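Local atomic coordinates of glutathione transferase gst1-6 (Anopheles dirus, PDB entry 1V2A), a protein that probably catalyses the conjugation of glutathione to electrophilic compounds, releasing a halide from substrates such as alkyl or aryl halides, as a homodimer. Residues P10-A15 with H49-L54; E63-V68 with F97-T102. All coordinates share one frame; numbering follows the deposited sequence.

Interaction 1. Residues P10-A15 with H49-L54; sequences PPCQSA and HTIPTL. With GTS (glutathione sulfonic acid), chain F.
Cys-12 and Pro-52 meet where their CA atoms lie 4.9 Å apart, and the short cysteine side chain can be followed across the join. CB leaves the type I beta turn that runs from Pro-10 to Gln-13, and chi1 of -63° swings SG anti to the carbonyl carbon. The sulfur comes to rest against the Ile-51 to Pro-52 peptide: SG lies 3.3 Å from Pro-52 N and also touches Pro-52 CD and Ile-51 CB. A thiol is compact and polarisable enough to fit this close, largely apolar surface. Beside it, Pro-11 CB packs on Pro-52 CD at 3.8 Å, one rigid ring against another.

Pro-52 follows a cis peptide bond, the cis-proline of the thioredoxin fold. This bend presents the backbone of Ile-51 to the bound glutathione sulfonic acid: Ile-51 N donates to O2 of the ligand (2.7 Å), and ligand N2 donates to Ile-51 O (2.8 Å), a pairing like that between two strands.

Tyr-3 of strand 2-5 hydrogen-bonds to Cys-12 O through its OH and touches Pro-52, while Ile-67 of helix 64-75 also packs on Pro-52. The contact thus joins the turn that leads into helix 13-22 to the loop entering strand 53-56.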
loop_
_atom_site.group_PDB
_atom_site.type_symbol
_atom_site.label_atom_id
_atom_site.label_comp_id
_atom_site.label_asym_id
_atom_site.label_seq_id
_atom_site.Cartn_x
_atom_site.Cartn_y
_atom_site.Cartn_z
ATOM N N PRO B 10 4.648 9.760 11.241
ATOM C CA PRO B 10 3.738 8.681 11.635
ATOM C C PRO B 10 4.159 7.317 11.052
ATOM O O PRO B 10 4.092 6.298 11.729
ATOM C CB PRO B 10 2.381 9.168 11.119
ATOM C CG PRO B 10 2.504 10.664 11.229
ATOM C CD PRO B 10 3.894 10.890 10.667
ATOM N N PRO B 11 4.583 7.282 9.781
ATOM C CA PRO B 11 4.996 5.991 9.223
ATOM C C PRO B 11 6.127 5.351 10.044
ATOM O O PRO B 11 6.107 4.152 10.300
ATOM C CB PRO B 11 5.444 6.359 7.806
ATOM C CG PRO B 11 4.549 7.509 7.472
ATOM C CD PRO B 11 4.563 8.322 8.739
ATOM N N CYS B 12 7.105 6.157 10.457
ATOM C CA CYS B 12 8.240 5.661 11.246
ATOM C C CYS B 12 7.909 5.068 12.618
ATOM O O CYS B 12 8.694 4.302 13.159
ATOM C CB CYS B 12 9.265 6.774 11.471
ATOM S SG CYS B 12 10.052 7.420 10.009
ATOM N N GLN B 13 6.761 5.407 13.189
ATOM C CA GLN B 13 6.434 4.904 14.523
ATOM C C GLN B 13 6.051 3.435 14.571
ATOM O O GLN B 13 6.074 2.823 15.643
ATOM C CB GLN B 13 5.311 5.743 15.153
ATOM C CG GLN B 13 5.463 7.237 14.925
ATOM C CD GLN B 13 4.352 8.046 15.565
ATOM O OE1 GLN B 13 3.235 7.563 15.736
ATOM N NE2 GLN B 13 4.653 9.297 15.910
ATOM N N SER B 14 5.692 2.866 13.423
ATOM C CA SER B 14 5.298 1.461 13.363
ATOM C C SER B 14 6.440 0.532 13.774
ATOM O O SER B 14 6.275 -0.306 14.659
ATOM C CB SER B 14 4.831 1.099 11.947
ATOM O OG SER B 14 3.728 1.897 11.559
ATOM N N ALA B 15 7.590 0.683 13.120
ATOM C CA ALA B 15 8.764 -0.142 13.402
ATOM C C ALA B 15 9.285 0.065 14.830
ATOM O O ALA B 15 9.837 -0.853 15.440
ATOM C CB ALA B 15 9.863 0.158 12.387
ATOM N N HIS B 49 14.857 7.605 -0.944
ATOM C CA HIS B 49 15.213 8.462 0.179
ATOM C C HIS B 49 14.009 8.927 0.986
ATOM O O HIS B 49 13.692 10.112 1.039
ATOM C CB HIS B 49 16.054 9.665 -0.296
ATOM C CG HIS B 49 15.378 10.531 -1.315
ATOM N ND1 HIS B 49 14.276 11.308 -1.026
ATOM C CD2 HIS B 49 15.662 10.755 -2.620
ATOM C CE1 HIS B 49 13.912 11.974 -2.106
ATOM N NE2 HIS B 49 14.736 11.656 -3.088
ATOM N N THR B 50 13.339 7.968 1.612
ATOM C CA THR B 50 12.188 8.255 2.448
ATOM C C THR B 50 12.386 7.502 3.746
ATOM O O THR B 50 13.039 6.467 3.765
ATOM C CB THR B 50 10.887 7.747 1.826
ATOM O OG1 THR B 50 10.867 6.314 1.878
ATOM C CG2 THR B 50 10.772 8.204 0.383
ATOM N N ILE B 51 11.850 8.036 4.838
ATOM C CA ILE B 51 11.947 7.362 6.121
ATOM C C ILE B 51 10.537 6.881 6.423
ATOM O O ILE B 51 9.557 7.521 6.034
ATOM C CB ILE B 51 12.447 8.307 7.241
ATOM C CG1 ILE B 51 11.632 9.600 7.252
ATOM C CG2 ILE B 51 13.911 8.611 7.035
ATOM C CD1 ILE B 51 12.132 10.635 8.262
ATOM N N PRO B 52 10.405 5.754 7.125
ATOM C CA PRO B 52 11.474 4.916 7.660
ATOM C C PRO B 52 12.265 4.111 6.638
ATOM O O PRO B 52 11.743 3.713 5.605
ATOM C CB PRO B 52 10.731 4.018 8.635
ATOM C CG PRO B 52 9.431 3.812 7.932
ATOM C CD PRO B 52 9.083 5.190 7.453
ATOM N N THR B 53 13.534 3.876 6.959
ATOM C CA THR B 53 14.443 3.087 6.132
ATOM C C THR B 53 15.260 2.242 7.096
ATOM O O THR B 53 15.965 2.784 7.944
ATOM C CB THR B 53 15.420 3.960 5.330
ATOM O OG1 THR B 53 14.708 4.656 4.305
ATOM C CG2 THR B 53 16.485 3.100 4.675
ATOM N N LEU B 54 15.157 0.923 6.967
ATOM C CA LEU B 54 15.881 -0.004 7.831
ATOM C C LEU B 54 17.100 -0.565 7.096
ATOM O O LEU B 54 17.125 -0.583 5.869
ATOM C CB LEU B 54 14.952 -1.153 8.237
ATOM C CG LEU B 54 15.494 -2.277 9.130
ATOM C CD1 LEU B 54 15.802 -1.725 10.508
ATOM C CD2 LEU B 54 14.469 -3.407 9.235
HETATM N N1 GTS F . 4.947 4.841 2.450
HETATM C CA1 GTS F . 6.113 5.304 3.147
HETATM C C1 GTS F . 6.235 4.410 4.356
HETATM O O11 GTS F . 7.358 4.177 4.763
HETATM O O12 GTS F . 5.217 3.931 4.876
HETATM C CB1 GTS F . 5.899 6.758 3.497
HETATM C CG1 GTS F . 7.079 7.407 4.249
HETATM C CD1 GTS F . 7.239 8.875 3.890
HETATM O OE1 GTS F . 6.497 9.441 3.071
HETATM N N2 GTS F . 8.231 9.478 4.543
HETATM C CA2 GTS F . 8.521 10.901 4.332
HETATM C C2 GTS F . 9.847 11.050 3.666
HETATM O O2 GTS F . 10.806 10.347 4.009
HETATM C CB2 GTS F . 8.615 11.726 5.611
HETATM S SG2 GTS F . 7.145 11.854 6.681
HETATM O O1S GTS F . 6.689 10.589 7.159
HETATM O O2S GTS F . 7.534 12.662 7.779
HETATM O O3S GTS F . 6.063 12.480 5.975
HETATM N N3 GTS F . 9.885 11.980 2.723
HETATM C CA3 GTS F . 11.099 12.243 2.004
HETATM C C3 GTS F . 10.871 12.256 0.537
HETATM O O31 GTS F . 11.852 12.493 -0.152
HETATM O O32 GTS F . 9.723 12.043 0.114
#

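Interaction 2. Residues E63-V68 with F97-T102; sequences ESYAIV and FFDIGT. With GTS (glutathione sulfonic acid), chain F.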
loop_
_atom_site.group_PDB
_atom_site.type_symbol
_atom_site.label_atom_id
_atom_site.label_comp_id
_atom_site.label_asym_id
_atom_site.label_seq_id
_atom_site.Cartn_x
_atom_site.Cartn_y
_atom_site.Cartn_z
ATOM N N GLU B 63 9.668 1.481 3.443
ATOM C CA GLU B 63 8.211 1.426 3.416
ATOM C C GLU B 63 7.926 0.794 4.771
ATOM O O GLU B 63 8.179 -0.400 4.971
ATOM C CB GLU B 63 7.645 0.506 2.320
ATOM C CG GLU B 63 7.540 1.083 0.906
ATOM C CD GLU B 63 6.644 2.307 0.812
ATOM O OE1 GLU B 63 5.567 2.340 1.448
ATOM O OE2 GLU B 63 7.021 3.238 0.079
ATOM N N SER B 64 7.423 1.607 5.693
ATOM C CA SER B 64 7.090 1.183 7.040
ATOM C C SER B 64 6.443 -0.197 7.074
ATOM O O SER B 64 6.634 -0.975 8.011
ATOM C CB SER B 64 6.141 2.213 7.673
ATOM O OG SER B 64 4.907 2.312 6.961
ATOM N N TYR B 65 5.671 -0.495 6.044
ATOM C CA TYR B 65 4.978 -1.771 5.967
ATOM C C TYR B 65 5.917 -2.916 5.622
ATOM O O TYR B 65 5.781 -4.015 6.152
ATOM C CB TYR B 65 3.860 -1.685 4.934
ATOM C CG TYR B 65 2.974 -0.488 5.140
ATOM C CD1 TYR B 65 3.295 0.740 4.581
ATOM C CD2 TYR B 65 1.827 -0.574 5.923
ATOM C CE1 TYR B 65 2.490 1.863 4.798
ATOM C CE2 TYR B 65 1.014 0.546 6.147
ATOM C CZ TYR B 65 1.358 1.757 5.583
ATOM O OH TYR B 65 0.599 2.872 5.844
ATOM N N ALA B 66 6.860 -2.657 4.729
ATOM C CA ALA B 66 7.809 -3.681 4.334
ATOM C C ALA B 66 8.769 -3.911 5.502
ATOM O O ALA B 66 9.141 -5.046 5.784
ATOM C CB ALA B 66 8.568 -3.251 3.070
ATOM N N ILE B 67 9.155 -2.836 6.191
ATOM C CA ILE B 67 10.050 -2.967 7.340
ATOM C C ILE B 67 9.351 -3.774 8.430
ATOM O O ILE B 67 9.924 -4.714 8.985
ATOM C CB ILE B 67 10.449 -1.593 7.916
ATOM C CG1 ILE B 67 11.315 -0.845 6.898
ATOM C CG2 ILE B 67 11.188 -1.782 9.249
ATOM C CD1 ILE B 67 11.718 0.540 7.317
ATOM N N VAL B 68 8.111 -3.402 8.727
ATOM C CA VAL B 68 7.328 -4.100 9.736
ATOM C C VAL B 68 7.271 -5.595 9.449
ATOM O O VAL B 68 7.739 -6.398 10.244
ATOM C CB VAL B 68 5.879 -3.549 9.811
ATOM C CG1 VAL B 68 5.011 -4.463 10.644
ATOM C CG2 VAL B 68 5.888 -2.159 10.433
ATOM N N PHE B 97 -3.284 -2.395 3.355
ATOM C CA PHE B 97 -3.406 -1.646 2.113
ATOM C C PHE B 97 -4.490 -0.595 2.240
ATOM O O PHE B 97 -4.527 0.383 1.492
ATOM C CB PHE B 97 -3.657 -2.586 0.927
ATOM C CG PHE B 97 -2.410 -3.298 0.468
ATOM C CD1 PHE B 97 -2.084 -4.555 0.963
ATOM C CD2 PHE B 97 -1.526 -2.676 -0.407
ATOM C CE1 PHE B 97 -0.890 -5.189 0.597
ATOM C CE2 PHE B 97 -0.330 -3.293 -0.778
ATOM C CZ PHE B 97 -0.010 -4.555 -0.275
ATOM N N PHE B 98 -5.355 -0.802 3.222
ATOM C CA PHE B 98 -6.422 0.134 3.536
ATOM C C PHE B 98 -5.749 1.351 4.178
ATOM O O PHE B 98 -6.111 2.500 3.923
ATOM C CB PHE B 98 -7.386 -0.504 4.542
ATOM C CG PHE B 98 -8.263 0.485 5.249
ATOM C CD1 PHE B 98 -9.328 1.087 4.588
ATOM C CD2 PHE B 98 -8.010 0.833 6.571
ATOM C CE1 PHE B 98 -10.128 2.022 5.239
ATOM C CE2 PHE B 98 -8.799 1.759 7.224
ATOM C CZ PHE B 98 -9.859 2.356 6.562
ATOM N N ASP B 99 -4.745 1.073 5.001
ATOM C CA ASP B 99 -4.007 2.105 5.709
ATOM C C ASP B 99 -3.232 3.020 4.785
ATOM O O ASP B 99 -3.452 4.234 4.759
ATOM C CB ASP B 99 -3.036 1.457 6.698
ATOM C CG ASP B 99 -2.420 2.458 7.646
ATOM O OD1 ASP B 99 -3.178 3.199 8.298
ATOM O OD2 ASP B 99 -1.179 2.505 7.745
ATOM N N ILE B 100 -2.323 2.440 4.019
ATOM C CA ILE B 100 -1.502 3.231 3.133
ATOM C C ILE B 100 -2.278 3.901 2.012
ATOM O O ILE B 100 -2.012 5.065 1.692
ATOM C CB ILE B 100 -0.353 2.389 2.522
ATOM C CG1 ILE B 100 0.630 3.318 1.815
ATOM C CG2 ILE B 100 -0.897 1.358 1.539
ATOM C CD1 ILE B 100 1.815 2.617 1.180
ATOM N N GLY B 101 -3.236 3.181 1.423
ATOM C CA GLY B 101 -3.997 3.730 0.318
ATOM C C GLY B 101 -5.374 4.319 0.576
ATOM O O GLY B 101 -5.980 4.880 -0.334
ATOM N N THR B 102 -5.892 4.206 1.791
ATOM C CA THR B 102 -7.212 4.759 2.046
ATOM C C THR B 102 -7.238 5.759 3.183
ATOM O O THR B 102 -7.417 6.952 2.953
ATOM C CB THR B 102 -8.238 3.653 2.355
ATOM O OG1 THR B 102 -8.335 2.769 1.232
ATOM C CG2 THR B 102 -9.614 4.257 2.646
HETATM N N1 GTS F . 4.947 4.841 2.450
HETATM C CA1 GTS F . 6.113 5.304 3.147
HETATM C C1 GTS F . 6.235 4.410 4.356
HETATM O O11 GTS F . 7.358 4.177 4.763
HETATM O O12 GTS F . 5.217 3.931 4.876
HETATM C CB1 GTS F . 5.899 6.758 3.497
HETATM C CG1 GTS F . 7.079 7.407 4.249
HETATM C CD1 GTS F . 7.239 8.875 3.890
HETATM O OE1 GTS F . 6.497 9.441 3.071
HETATM N N2 GTS F . 8.231 9.478 4.543
HETATM C CA2 GTS F . 8.521 10.901 4.332
HETATM C C2 GTS F . 9.847 11.050 3.666
HETATM O O2 GTS F . 10.806 10.347 4.009
HETATM C CB2 GTS F . 8.615 11.726 5.611
HETATM S SG2 GTS F . 7.145 11.854 6.681
HETATM O O1S GTS F . 6.689 10.589 7.159
HETATM O O2S GTS F . 7.534 12.662 7.779
HETATM O O3S GTS F . 6.063 12.480 5.975
HETATM N N3 GTS F . 9.885 11.980 2.723
HETATM C CA3 GTS F . 11.099 12.243 2.004
HETATM C C3 GTS F . 10.871 12.256 0.537
HETATM O O31 GTS F . 11.852 12.493 -0.152
HETATM O O32 GTS F . 9.723 12.043 0.114
#
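Tyr-65 reaches out from the first turn of helix 64-75 and sets its phenol against Asp-99 and Ile-100 of helix 86-115. The ring bridges two helices whose nearest CA atoms in this contact, those of Tyr-65 and Ile-100, are 8.7 Å apart. A tyrosine has the length for this span and a polar end to finish it. Tyr-65 OH donates to Asp-99 OD2 at 2.6 Å, the acceptor lying at the ring edge and near the ring plane. Ring and carboxylate planes stand 65° apart, and the hydroxyl approaches OD2 from above the carboxylate plane, 40° out of it.

Ile-100 meets the ring at a slant, its CB 3.6 Å from Tyr-65 CZ. Its chain is extended, CG1 anti to the backbone N (chi1 -169°), which carries CD1 along to CE1 of the ring and to Glu-63 OE1.

Glu-63 and Ser-64 turn to the ligand, glutathione sulfonic acid. The glutamate, bent at chi2, accepts from ligand N1 through OE1 (2.8 Å). Ser-64 grips both oxygens of the ligand's gamma-glutamyl carboxylate: its N donates to O11 (2.7 Å) and its OG donates to O12. In the dimer, Phe-97 of the second subunit stacks on Tyr-65.

The bond to OD2 and the one between Thr-160 OG1 and OD1 give each oxygen of the buried Asp-99 a partner, probably easing the cost of burying a charge. At the ligand, the N-terminal end of helix 64-75 would help to stabilise the carboxylate, while Glu-63 probably balances a positive amino group.

Overall arrangement
Interaction 1 closes before interaction 2 opens along the chain, and their centres lie about 10 Å apart. Segments 10-15, 49-54 and 63-68 all belong to the thioredoxin-like N-terminal domain, with its four-stranded mixed sheet; 97-102 sits on helix 86-115 of the helical C-terminal domain. Interaction 1 is therefore internal to one domain, whereas interaction 2 bridges the two and adjoins the second subunit. They touch directly where Pro-52 CG packs on Ser-64 CA, 3.6 Å away, and Ile-67 lies against Leu-54. Both border the same glutathione sulfonic acid, so residues brought together from separate parts of the chain form one glutathione site beside the domain junction.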